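Local coordinates for purine nucleosidase, (IunH-1) (Sulfolobus solfataricus, PDB 3T8J), which is a purine nucleosidase by name, folds around a mostly parallel beta-sheet flanked by helices, and binds a sodium ion, at residues P159-F163 with N164-D168; Y293-K297 with K298-E302. All coordinates share one frame; numbering follows the deposited sequence.

Contact 1: residues P159-F163 with N164-D168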
# COMPACT_ATOMS: atom_id res chain seq x y z
N PRO A 159 -16.57 3.54 -7.30
CA PRO A 159 -17.66 3.13 -6.42
C PRO A 159 -17.60 3.73 -5.00
O PRO A 159 -18.64 3.92 -4.38
CB PRO A 159 -17.50 1.62 -6.36
CG PRO A 159 -16.92 1.27 -7.69
CD PRO A 159 -15.97 2.39 -8.00
N VAL A 160 -16.40 4.03 -4.51
CA VAL A 160 -16.24 4.43 -3.11
C VAL A 160 -15.66 5.84 -2.87
O VAL A 160 -15.59 6.26 -1.70
CB VAL A 160 -15.39 3.39 -2.34
CG1 VAL A 160 -16.12 2.04 -2.23
CG2 VAL A 160 -14.02 3.21 -2.95
N ALA A 161 -15.24 6.55 -3.91
CA ALA A 161 -14.62 7.87 -3.80
C ALA A 161 -15.34 8.94 -4.62
O ALA A 161 -15.90 8.65 -5.72
CB ALA A 161 -13.13 7.81 -4.18
N GLU A 162 -15.29 10.15 -4.12
CA GLU A 162 -15.83 11.35 -4.74
C GLU A 162 -14.75 12.05 -5.58
O GLU A 162 -13.56 12.07 -5.24
CB GLU A 162 -16.40 12.27 -3.66
CG GLU A 162 -16.99 13.56 -4.15
CD GLU A 162 -15.95 14.62 -4.42
OE1 GLU A 162 -14.90 14.65 -3.70
OE2 GLU A 162 -16.19 15.45 -5.32
N PHE A 163 -15.17 12.63 -6.71
CA PHE A 163 -14.28 13.17 -7.71
C PHE A 163 -13.24 14.19 -7.21
O PHE A 163 -12.06 14.04 -7.50
CB PHE A 163 -15.12 13.81 -8.82
CG PHE A 163 -14.33 14.30 -9.99
CD1 PHE A 163 -13.88 13.40 -10.95
CD2 PHE A 163 -14.06 15.65 -10.16
CE1 PHE A 163 -13.15 13.85 -12.06
CE2 PHE A 163 -13.35 16.10 -11.27
CZ PHE A 163 -12.93 15.19 -12.23
N ASN A 164 -13.68 15.22 -6.50
CA ASN A 164 -12.73 16.30 -6.12
C ASN A 164 -11.56 15.75 -5.30
O ASN A 164 -10.41 16.10 -5.55
CB ASN A 164 -13.43 17.40 -5.33
CG ASN A 164 -14.34 18.24 -6.19
OD1 ASN A 164 -14.23 18.24 -7.43
ND2 ASN A 164 -15.26 19.00 -5.55
N ILE A 165 -11.86 14.89 -4.33
CA ILE A 165 -10.80 14.30 -3.50
C ILE A 165 -9.97 13.30 -4.30
O ILE A 165 -8.73 13.29 -4.23
CB ILE A 165 -11.38 13.62 -2.24
CG1 ILE A 165 -12.28 14.59 -1.45
CG2 ILE A 165 -10.25 13.04 -1.31
CD1 ILE A 165 -11.56 15.86 -0.96
N TRP A 166 -10.63 12.46 -5.11
CA TRP A 166 -9.94 11.45 -5.91
C TRP A 166 -8.93 12.07 -6.93
O TRP A 166 -7.86 11.50 -7.16
CB TRP A 166 -10.99 10.59 -6.67
CG TRP A 166 -10.39 9.55 -7.56
CD1 TRP A 166 -10.07 8.25 -7.24
CD2 TRP A 166 -10.06 9.71 -8.95
NE1 TRP A 166 -9.52 7.60 -8.33
CE2 TRP A 166 -9.50 8.49 -9.39
CE3 TRP A 166 -10.16 10.78 -9.85
CZ2 TRP A 166 -9.06 8.31 -10.69
CZ3 TRP A 166 -9.72 10.59 -11.14
CH2 TRP A 166 -9.17 9.36 -11.55
N VAL A 167 -9.29 13.19 -7.55
CA VAL A 167 -8.42 13.81 -8.59
C VAL A 167 -7.04 14.10 -8.04
O VAL A 167 -6.01 13.80 -8.66
CB VAL A 167 -9.06 15.05 -9.20
CG1 VAL A 167 -8.02 15.93 -9.94
CG2 VAL A 167 -10.23 14.67 -10.17
N ASP A 168 -7.02 14.65 -6.82
CA ASP A 168 -5.76 15.00 -6.16
C ASP A 168 -5.84 14.70 -4.67
O ASP A 168 -6.06 15.60 -3.86
CB ASP A 168 -5.32 16.43 -6.45
CG ASP A 168 -3.85 16.67 -6.10
OD1 ASP A 168 -3.26 15.81 -5.40
OD2 ASP A 168 -3.28 17.71 -6.51

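Contact 2: residues Y293-K297 with K298-E302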
# COMPACT_ATOMS: atom_id res chain seq x y z
N TYR A 293 -24.43 16.46 7.27
CA TYR A 293 -25.09 15.18 7.02
C TYR A 293 -26.52 15.31 6.50
O TYR A 293 -27.05 14.36 5.94
CB TYR A 293 -25.05 14.30 8.29
CG TYR A 293 -23.71 13.60 8.50
CD1 TYR A 293 -22.69 14.15 9.28
CD2 TYR A 293 -23.46 12.37 7.90
CE1 TYR A 293 -21.47 13.47 9.46
CE2 TYR A 293 -22.24 11.70 8.08
CZ TYR A 293 -21.24 12.26 8.84
OH TYR A 293 -20.04 11.57 8.99
N GLU A 294 -27.16 16.47 6.70
CA GLU A 294 -28.53 16.72 6.24
C GLU A 294 -28.72 18.21 5.90
O GLU A 294 -28.04 19.08 6.49
CB GLU A 294 -29.56 16.31 7.31
CG GLU A 294 -29.52 14.84 7.77
CD GLU A 294 -30.54 14.53 8.88
OE1 GLU A 294 -31.61 15.17 8.95
OE2 GLU A 294 -30.24 13.63 9.70
N ILE A 295 -29.64 18.49 4.97
CA ILE A 295 -30.04 19.86 4.61
C ILE A 295 -31.57 19.99 4.59
O ILE A 295 -32.29 18.99 4.60
CB ILE A 295 -29.46 20.35 3.24
CG1 ILE A 295 -30.21 19.76 2.05
CG2 ILE A 295 -27.95 20.03 3.11
CD1 ILE A 295 -29.95 20.48 0.76
N ASN A 296 -32.02 21.23 4.60
CA ASN A 296 -33.42 21.59 4.36
C ASN A 296 -33.59 21.85 2.86
O ASN A 296 -33.17 22.89 2.35
CB ASN A 296 -33.78 22.84 5.18
CG ASN A 296 -35.26 23.20 5.10
OD1 ASN A 296 -35.87 23.13 4.03
ND2 ASN A 296 -35.83 23.60 6.23
N LYS A 297 -34.20 20.88 2.16
CA LYS A 297 -34.33 20.97 0.70
C LYS A 297 -35.15 22.19 0.28
O LYS A 297 -34.81 22.85 -0.71
CB LYS A 297 -34.97 19.72 0.09
CG LYS A 297 -34.69 19.66 -1.42
CD LYS A 297 -35.56 18.73 -2.22
CE LYS A 297 -35.22 18.96 -3.69
NZ LYS A 297 -36.02 18.17 -4.61
N LYS A 298 -36.23 22.46 1.01
CA LYS A 298 -37.12 23.56 0.67
C LYS A 298 -36.36 24.88 0.71
O LYS A 298 -36.46 25.69 -0.21
CB LYS A 298 -38.31 23.60 1.63
CG LYS A 298 -39.26 24.77 1.40
CD LYS A 298 -40.52 24.61 2.23
CE LYS A 298 -41.43 25.83 2.10
NZ LYS A 298 -42.64 25.72 2.97
N SER A 299 -35.58 25.08 1.77
CA SER A 299 -34.79 26.31 1.92
C SER A 299 -33.76 26.44 0.80
O SER A 299 -33.56 27.54 0.28
CB SER A 299 -34.10 26.36 3.28
OG SER A 299 -35.05 26.46 4.33
N PHE A 300 -33.12 25.34 0.43
CA PHE A 300 -32.14 25.37 -0.64
C PHE A 300 -32.79 25.76 -1.97
O PHE A 300 -32.30 26.65 -2.66
CB PHE A 300 -31.43 24.01 -0.79
CG PHE A 300 -30.63 23.92 -2.05
CD1 PHE A 300 -29.56 24.76 -2.27
CD2 PHE A 300 -30.97 23.01 -3.03
CE1 PHE A 300 -28.83 24.70 -3.45
CE2 PHE A 300 -30.26 22.95 -4.22
CZ PHE A 300 -29.19 23.80 -4.43
N MET A 301 -33.90 25.13 -2.31
CA MET A 301 -34.56 25.42 -3.59
C MET A 301 -35.12 26.84 -3.64
O MET A 301 -35.20 27.43 -4.71
CB MET A 301 -35.63 24.38 -3.90
CG MET A 301 -35.07 23.01 -4.25
SD MET A 301 -33.95 23.00 -5.67
CE MET A 301 -35.08 23.30 -7.04
N GLU A 302 -35.48 27.39 -2.49
CA GLU A 302 -35.88 28.80 -2.45
C GLU A 302 -34.74 29.72 -2.92
O GLU A 302 -35.00 30.70 -3.64
CB GLU A 302 -36.39 29.18 -1.05
CG GLU A 302 -37.73 28.54 -0.73
CD GLU A 302 -38.28 28.88 0.65
OE1 GLU A 302 -37.51 29.41 1.50
OE2 GLU A 302 -39.48 28.64 0.89

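Contact 1: residues P159-F163 with N164-D168
F163 lies with one face of its ring under V167 CG2, four residues on: the methyl sits 3.5 Å from the ring centroid and 15° off the ring normal, offset toward the rim so that its nearest ring atom is CZ, at 3.4 Å. This is a CH-pi contact along the first turn of helix 163-167. Chi1 of -175° carries the F163 ring away from its own backbone N and alongside its carbonyl carbon, the side on which V167 stands; the F163 O to V167 N helical bond, 2.9 Å, ties the same two residues through the backbone. E162 is the N-cap. Its chain bends at chi2, folding the carboxylate back over the helix start, where both oxygens accept from backbone N-H groups. E162 OE1 receives I165 N at 3.1 Å on its syn side, tilted from the carboxylate plane, whereas E162 OE2 receives N164 N at 2.8 Å from well above that plane, 49° out of it. E162 O meanwhile takes W166 N at 3.0 Å, and A161 CB, before the cap, packs loosely against W166 CB. E162 OE1 also accepts from G149 N, and N164 ND2 donates to M147 O, which joins the cap to the end of strand 141-147 and the loop just after it. The N164 side chain lies about 5 Å from the sodium ion, whose ligands include D9, a residue the F163 side chain touches. With three backbone N-H groups directed at one buried carboxylate, the cap probably stabilises its negative charge and limits rotation of the carboxylate.

Contact 2: residues Y293-K297 with K298-E302
N296 OD1 accepts from S299 N at 3.0 Å with an N-H...O angle of 166°, the capping bond of N296, which occupies the N-cap position of helix 297-308. The amide N-H approaches from above the carbonyl plane, 52° out of it, rather than along a lone pair. With CG anti to the N296 backbone N (chi1 -174°), the side-chain amide folds over the helix start, where OD1 also comes within 3.1 Å of K298 N. Two backbone bonds continue the turn: N296 O receives F300 N at 3.1 Å, in the carbonyl plane, and K297 O receives M301 N at 2.9 Å. S299 OG stands beside the N296 amide, 3.4 Å from its CG. Farther out, K297 and M301 run side by side and point the same way, the methylene CE of the lysine meeting M301 CG at 4.1 Å. The lysine chain is extended throughout beyond CG, and its NZ reaches a salt bridge with E199 and a hydrogen bond to P194 O. Separately, I295 CD1 approaches F300 CB, also at 4.1 Å, the two side chains being inclined to each other; this apolar pair bridges the last strand residue and the first helical turn. Both side chains pack on I240 of helix 237-246, I295 adding I244 and F300 adding A243. Strand 289-295 is meanwhile paired with strand 251-261 through backbone bonds of Y293 to R253 and E294 to T252, so the capped turn takes the chain directly from the sheet into a helix packed against helix 237-246.

Contact 1 comes first along the chain and contact 2 well after it, near the C-terminus; their centres are 24 Å apart, their nearest atoms about 13 Å, and they do not touch. Both are N-caps at the start of a helix, and both relate to the same mixed sheet: 159-168 follows strand 141-147, while 293-302 continues strand 289-295, with strand 182-185 lying between those two in the sheet order. Their surroundings differ. Contact 1 is buried beside the sodium site, and its P159-V160 end meets a second subunit. Contact 2, partly buried, is touched by no other chain of the four-chain assembly and joins the sheet to helix 297-308.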